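Local coordinates for outer membrane protein (Tpn50) (Borrelia burgdorferi, PDB 3OON) that probably binds peptidoglycan through its OmpA-like C-terminal domain, the part present here, linking the outer membrane to the cell wall, at residues A[19-28]-A[69-77]. Residues are numbered along the deposited sequence; the frame is centred on the assembly and turned at random.
Sequences IEFYPNSFQI and LSEKRARAI. With SO4 (sulfate ion), chain B.
Arg-73, on helix 63-83, runs across the ring of Phe-21 and takes hold of the loop that follows strand 12-20. Arg-73 CB meets Phe-21 CZ at 3.7 Å, and Arg-73 CG sits almost over the ring centre in a CH-pi contact, 3.7 Å from the centroid. Ile-19 CG2 lies against the opposite face, toward the rim. The arginine chain stays extended from CG to NE (chi2 176°, chi3 179°), which carries CD over the CD2-CE2 side and brings the guanidinium to the Ser-25 carbonyl. There Arg-73 NE (2.9 Å) and NH2 (3.1 Å) both donate to Ser-25 O, side-on and with the oxygen in the guanidinium plane. Arg-73 NH1 points at O2 of a sulfate ion, probably from the crystallisation liquor, in a nearly straight bond of 2.9 Å (177°), while NH2 also bonds O4; NH1 has a further acceptor in His-56 O. Leu-69 CG lies over one guanidinium face.

Next along the loop, Lys-72 CB lies over one face of the Phe-26 ring, and Ile-28 CD1 meets Ile-77 CD1 at 3.7 Å.

With Arg-115 NE and the backbone N of Glu-58 and Gln-59 also binding the sulfate, Arg-73 helps form an anion site, consistent with the pocket where OmpA-like domains hold a peptidoglycan carboxylate. Phe-21, Ser-25 O and His-56 O together hold the guanidinium, which would probably keep its remaining N-H groups directed at the anion.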
ATOM      1  N   ILE A  19      -4.793 -13.016  -3.599  1.00 31.15           N
ATOM      2  CA  ILE A  19      -6.221 -13.173  -3.846  1.00 32.04           C
ATOM      3  C   ILE A  19      -6.487 -14.652  -3.805  1.00 33.09           C
ATOM      4  O   ILE A  19      -5.794 -15.425  -4.475  1.00 33.07           O
ATOM      5  CB  ILE A  19      -6.616 -12.643  -5.255  1.00 31.91           C
ATOM      6  CG1 ILE A  19      -6.447 -11.120  -5.352  1.00 31.74           C
ATOM      7  CG2 ILE A  19      -8.046 -13.095  -5.650  1.00 32.56           C
ATOM      8  CD1 ILE A  19      -7.463 -10.285  -4.550  1.00 33.40           C
ATOM      9  N   GLU A  20      -7.484 -15.050  -3.020  1.00 34.21           N
ATOM     10  CA  GLU A  20      -7.909 -16.436  -2.989  1.00 35.58           C
ATOM     11  C   GLU A  20      -8.687 -16.749  -4.253  1.00 35.36           C
ATOM     12  O   GLU A  20      -9.693 -16.093  -4.551  1.00 35.50           O
ATOM     13  CB  GLU A  20      -8.767 -16.709  -1.758  1.00 36.68           C
ATOM     14  CG  GLU A  20      -7.981 -16.687  -0.466  1.00 39.60           C
ATOM     15  CD  GLU A  20      -8.713 -17.332   0.700  1.00 43.56           C
ATOM     16  OE1 GLU A  20      -9.393 -18.362   0.509  1.00 44.26           O
ATOM     17  OE2 GLU A  20      -8.587 -16.804   1.820  1.00 46.57           O
ATOM     18  N   PHE A  21      -8.183 -17.722  -5.008  1.00 35.01           N
ATOM     19  CA  PHE A  21      -8.889 -18.303  -6.140  1.00 35.12           C
ATOM     20  C   PHE A  21      -9.289 -19.716  -5.757  1.00 36.90           C
ATOM     21  O   PHE A  21      -8.586 -20.380  -4.996  1.00 37.07           O
ATOM     22  CB  PHE A  21      -7.978 -18.373  -7.372  1.00 34.05           C
ATOM     23  CG  PHE A  21      -7.648 -17.036  -7.966  1.00 31.83           C
ATOM     24  CD1 PHE A  21      -8.515 -16.427  -8.870  1.00 30.28           C
ATOM     25  CD2 PHE A  21      -6.459 -16.399  -7.644  1.00 31.48           C
ATOM     26  CE1 PHE A  21      -8.199 -15.180  -9.436  1.00 29.45           C
ATOM     27  CE2 PHE A  21      -6.136 -15.159  -8.200  1.00 30.06           C
ATOM     28  CZ  PHE A  21      -7.007 -14.550  -9.093  1.00 29.47           C
ATOM     29  N   TYR A  22     -10.414 -20.183  -6.274  1.00 38.61           N
ATOM     30  CA  TYR A  22     -10.770 -21.582  -6.084  1.00 40.42           C
ATOM     31  C   TYR A  22      -9.717 -22.463  -6.758  1.00 41.03           C
ATOM     32  O   TYR A  22      -9.121 -22.045  -7.753  1.00 40.42           O
ATOM     33  CB  TYR A  22     -12.170 -21.849  -6.617  1.00 41.21           C
ATOM     34  CG  TYR A  22     -13.254 -21.281  -5.723  1.00 41.89           C
ATOM     35  CD1 TYR A  22     -13.539 -21.862  -4.480  1.00 43.54           C
ATOM     36  CD2 TYR A  22     -13.991 -20.167  -6.113  1.00 41.78           C
ATOM     37  CE1 TYR A  22     -14.537 -21.345  -3.652  1.00 44.02           C
ATOM     38  CE2 TYR A  22     -14.993 -19.640  -5.295  1.00 43.27           C
ATOM     39  CZ  TYR A  22     -15.261 -20.237  -4.067  1.00 43.91           C
ATOM     40  OH  TYR A  22     -16.245 -19.722  -3.247  1.00 44.68           O
ATOM     41  N   PRO A  23      -9.473 -23.675  -6.213  1.00 42.26           N
ATOM     42  CA  PRO A  23      -8.352 -24.506  -6.668  1.00 42.41           C
ATOM     43  C   PRO A  23      -8.331 -24.663  -8.183  1.00 41.77           C
ATOM     44  O   PRO A  23      -9.371 -24.952  -8.783  1.00 42.42           O
ATOM     45  CB  PRO A  23      -8.617 -25.866  -6.009  1.00 43.48           C
ATOM     46  CG  PRO A  23      -9.483 -25.573  -4.833  1.00 44.21           C
ATOM     47  CD  PRO A  23     -10.273 -24.337  -5.165  1.00 43.23           C
ATOM     48  N   ASN A  24      -7.160 -24.440  -8.783  1.00 40.56           N
ATOM     49  CA  ASN A  24      -6.931 -24.592 -10.234  1.00 39.57           C
ATOM     50  C   ASN A  24      -7.879 -23.803 -11.139  1.00 38.29           C
ATOM     51  O   ASN A  24      -8.113 -24.194 -12.283  1.00 38.51           O
ATOM     52  CB  ASN A  24      -6.952 -26.080 -10.632  1.00 40.83           C
ATOM     53  CG  ASN A  24      -6.216 -26.956  -9.643  1.00 42.53           C
ATOM     54  OD1 ASN A  24      -6.836 -27.730  -8.904  1.00 45.30           O
ATOM     55  ND2 ASN A  24      -4.893 -26.834  -9.607  1.00 42.65           N
ATOM     56  N   SER A  25      -8.408 -22.695 -10.630  0.50 37.47           N
ATOM     57  CA  SER A  25      -9.386 -21.898 -11.361  0.50 36.90           C
ATOM     58  C   SER A  25      -8.989 -20.427 -11.384  0.50 35.75           C
ATOM     59  O   SER A  25      -8.092 -20.012 -10.657  0.50 35.15           O
ATOM     60  CB  SER A  25     -10.768 -22.057 -10.722  0.50 37.61           C
ATOM     61  OG  SER A  25     -11.670 -21.072 -11.195  0.50 38.24           O
ATOM     62  N   PHE A  26      -9.657 -19.648 -12.231  1.00 35.26           N
ATOM     63  CA  PHE A  26      -9.445 -18.205 -12.276  1.00 34.90           C
ATOM     64  C   PHE A  26     -10.672 -17.496 -11.698  1.00 35.63           C
ATOM     65  O   PHE A  26     -10.943 -16.336 -12.016  1.00 35.38           O
ATOM     66  CB  PHE A  26      -9.109 -17.727 -13.702  1.00 34.48           C
ATOM     67  CG  PHE A  26     -10.069 -18.214 -14.754  1.00 34.88           C
ATOM     68  CD1 PHE A  26     -11.229 -17.497 -15.046  1.00 35.47           C
ATOM     69  CD2 PHE A  26      -9.806 -19.384 -15.467  1.00 35.22           C
ATOM     70  CE1 PHE A  26     -12.118 -17.948 -16.017  1.00 36.24           C
ATOM     71  CE2 PHE A  26     -10.686 -19.836 -16.438  1.00 36.32           C
ATOM     72  CZ  PHE A  26     -11.846 -19.112 -16.714  1.00 36.18           C
ATOM     73  N   GLN A  27     -11.419 -18.205 -10.853  1.00 36.55           N
ATOM     74  CA  GLN A  27     -12.581 -17.614 -10.205  1.00 38.03           C
ATOM     75  C   GLN A  27     -12.218 -17.091  -8.813  1.00 37.57           C
ATOM     76  O   GLN A  27     -11.703 -17.826  -7.972  1.00 37.62           O
ATOM     77  CB  GLN A  27     -13.759 -18.593 -10.170  1.00 39.35           C
ATOM     78  CG  GLN A  27     -15.101 -17.900 -10.429  1.00 43.97           C
ATOM     79  CD  GLN A  27     -16.223 -18.856 -10.833  1.00 48.35           C
ATOM     80  OE1 GLN A  27     -16.003 -19.856 -11.526  1.00 50.05           O
ATOM     81  NE2 GLN A  27     -17.440 -18.534 -10.414  1.00 51.73           N
ATOM     82  N   ILE A  28     -12.458 -15.802  -8.609  1.00 37.70           N
ATOM     83  CA  ILE A  28     -12.159 -15.105  -7.356  1.00 37.66           C
ATOM     84  C   ILE A  28     -13.228 -15.442  -6.320  1.00 39.17           C
ATOM     85  O   ILE A  28     -14.420 -15.389  -6.623  1.00 39.71           O
ATOM     86  CB  ILE A  28     -12.134 -13.555  -7.585  1.00 37.28           C
ATOM     87  CG1 ILE A  28     -11.122 -13.178  -8.678  1.00 36.36           C
ATOM     88  CG2 ILE A  28     -11.812 -12.815  -6.302  1.00 36.54           C
ATOM     89  CD1 ILE A  28     -11.437 -11.866  -9.408  1.00 36.85           C
ATOM     90  N   LEU A  69      -3.791 -20.169 -17.431  1.00 28.94           N
ATOM     91  CA  LEU A  69      -4.454 -19.997 -16.147  1.00 28.02           C
ATOM     92  C   LEU A  69      -4.014 -18.700 -15.447  1.00 27.02           C
ATOM     93  O   LEU A  69      -4.851 -17.937 -14.961  1.00 26.63           O
ATOM     94  CB  LEU A  69      -4.238 -21.222 -15.251  1.00 28.10           C
ATOM     95  CG  LEU A  69      -4.824 -21.199 -13.829  1.00 28.67           C
ATOM     96  CD1 LEU A  69      -6.353 -20.991 -13.814  1.00 30.09           C
ATOM     97  CD2 LEU A  69      -4.445 -22.501 -13.102  1.00 30.23           C
ATOM     98  N   SER A  70      -2.705 -18.452 -15.421  1.00 25.77           N
ATOM     99  CA  SER A  70      -2.169 -17.289 -14.745  1.00 24.95           C
ATOM    100  C   SER A  70      -2.652 -15.999 -15.417  1.00 24.66           C
ATOM    101  O   SER A  70      -2.963 -15.030 -14.723  1.00 24.04           O
ATOM    102  CB  SER A  70      -0.637 -17.358 -14.696  1.00 24.88           C
ATOM    103  OG  SER A  70      -0.076 -17.125 -15.976  1.00 25.69           O
ATOM    104  N   GLU A  71      -2.733 -16.002 -16.748  1.00 24.84           N
ATOM    105  CA  GLU A  71      -3.229 -14.834 -17.474  1.00 26.20           C
ATOM    106  C   GLU A  71      -4.724 -14.609 -17.228  1.00 26.25           C
ATOM    107  O   GLU A  71      -5.155 -13.464 -17.082  1.00 26.64           O
ATOM    108  CB  GLU A  71      -2.921 -14.884 -18.982  1.00 26.83           C
ATOM    109  CG  GLU A  71      -3.157 -13.515 -19.657  1.00 30.78           C
ATOM    110  CD  GLU A  71      -3.034 -13.542 -21.166  1.00 36.28           C
ATOM    111  OE1 GLU A  71      -4.077 -13.433 -21.847  1.00 39.14           O
ATOM    112  OE2 GLU A  71      -1.897 -13.649 -21.670  1.00 39.17           O
ATOM    113  N   LYS A  72      -5.499 -15.691 -17.165  0.50 26.45           N
ATOM    114  CA  LYS A  72      -6.940 -15.583 -16.890  0.50 26.90           C
ATOM    115  C   LYS A  72      -7.232 -15.064 -15.479  0.50 26.55           C
ATOM    116  O   LYS A  72      -8.272 -14.441 -15.241  0.50 27.12           O
ATOM    117  CB  LYS A  72      -7.656 -16.913 -17.143  0.50 27.43           C
ATOM    118  CG  LYS A  72      -7.471 -17.442 -18.570  0.50 28.51           C
ATOM    119  CD  LYS A  72      -8.469 -18.523 -18.926  0.50 30.87           C
ATOM    120  CE  LYS A  72      -9.754 -17.921 -19.479  0.50 32.84           C
ATOM    121  NZ  LYS A  72     -10.668 -18.948 -20.059  0.50 34.43           N
ATOM    122  N   ARG A  73      -6.310 -15.327 -14.551  1.00 26.20           N
ATOM    123  CA  ARG A  73      -6.383 -14.769 -13.196  1.00 25.22           C
ATOM    124  C   ARG A  73      -6.179 -13.251 -13.212  1.00 24.88           C
ATOM    125  O   ARG A  73      -6.957 -12.527 -12.595  1.00 24.46           O
ATOM    126  CB  ARG A  73      -5.375 -15.448 -12.259  1.00 25.78           C
ATOM    127  CG  ARG A  73      -5.868 -16.788 -11.782  1.00 25.46           C
ATOM    128  CD  ARG A  73      -4.850 -17.522 -10.935  1.00 25.39           C
ATOM    129  NE  ARG A  73      -5.429 -18.782 -10.496  1.00 26.11           N
ATOM    130  CZ  ARG A  73      -4.728 -19.802 -10.018  1.00 26.53           C
ATOM    131  NH1 ARG A  73      -3.413 -19.714  -9.910  1.00 25.61           N
ATOM    132  NH2 ARG A  73      -5.342 -20.914  -9.651  1.00 28.68           N
ATOM    133  N   ALA A  74      -5.156 -12.784 -13.926  1.00 24.08           N
ATOM    134  CA  ALA A  74      -4.959 -11.345 -14.140  1.00 24.42           C
ATOM    135  C   ALA A  74      -6.196 -10.710 -14.786  1.00 25.21           C
ATOM    136  O   ALA A  74      -6.644  -9.624 -14.391  1.00 24.71           O
ATOM    137  CB  ALA A  74      -3.712 -11.100 -15.001  1.00 24.05           C
ATOM    138  N   ARG A  75      -6.741 -11.391 -15.786  1.00 26.36           N
ATOM    139  CA  ARG A  75      -7.938 -10.907 -16.482  1.00 27.63           C
ATOM    140  C   ARG A  75      -9.189 -10.851 -15.603  1.00 27.99           C
ATOM    141  O   ARG A  75      -9.984  -9.915 -15.725  1.00 28.23           O
ATOM    142  CB  ARG A  75      -8.183 -11.716 -17.759  1.00 28.53           C
ATOM    143  CG  ARG A  75      -7.266 -11.279 -18.868  1.00 30.96           C
ATOM    144  CD  ARG A  75      -7.523 -11.971 -20.194  1.00 36.32           C
ATOM    145  NE  ARG A  75      -6.529 -11.524 -21.168  1.00 39.47           N
ATOM    146  CZ  ARG A  75      -6.640 -10.431 -21.919  1.00 41.53           C
ATOM    147  NH1 ARG A  75      -7.721  -9.654 -21.842  1.00 42.77           N
ATOM    148  NH2 ARG A  75      -5.666 -10.118 -22.760  1.00 42.79           N
ATOM    149  N   ALA A  76      -9.360 -11.830 -14.715  1.00 27.97           N
ATOM    150  CA  ALA A  76     -10.473 -11.816 -13.759  1.00 28.63           C
ATOM    151  C   ALA A  76     -10.434 -10.547 -12.887  1.00 28.61           C
ATOM    152  O   ALA A  76     -11.470  -9.911 -12.661  1.00 29.06           O
ATOM    153  CB  ALA A  76     -10.442 -13.068 -12.889  1.00 29.09           C
ATOM    154  N   ILE A  77      -9.237 -10.182 -12.418  1.00 28.22           N
ATOM    155  CA  ILE A  77      -9.035  -8.967 -11.618  1.00 28.14           C
ATOM    156  C   ILE A  77      -9.314  -7.718 -12.454  1.00 28.46           C
ATOM    157  O   ILE A  77     -10.069  -6.826 -12.030  1.00 28.44           O
ATOM    158  CB  ILE A  77      -7.604  -8.897 -11.008  1.00 27.74           C
ATOM    159  CG1 ILE A  77      -7.305 -10.145 -10.152  1.00 29.30           C
ATOM    160  CG2 ILE A  77      -7.402  -7.592 -10.219  1.00 27.53           C
ATOM    161  CD1 ILE A  77      -8.107 -10.280  -8.896  1.00 29.20           C
TER
HETATM  162  S   SO4 B 401      -2.305 -23.235  -9.116  1.00 38.67           S
HETATM  163  O1  SO4 B 401      -2.346 -24.030  -7.890  1.00 38.65           O
HETATM  164  O2  SO4 B 401      -1.853 -21.880  -8.820  1.00 37.20           O
HETATM  165  O3  SO4 B 401      -1.369 -23.881 -10.034  1.00 39.61           O
HETATM  166  O4  SO4 B 401      -3.636 -23.221  -9.712  1.00 38.63           O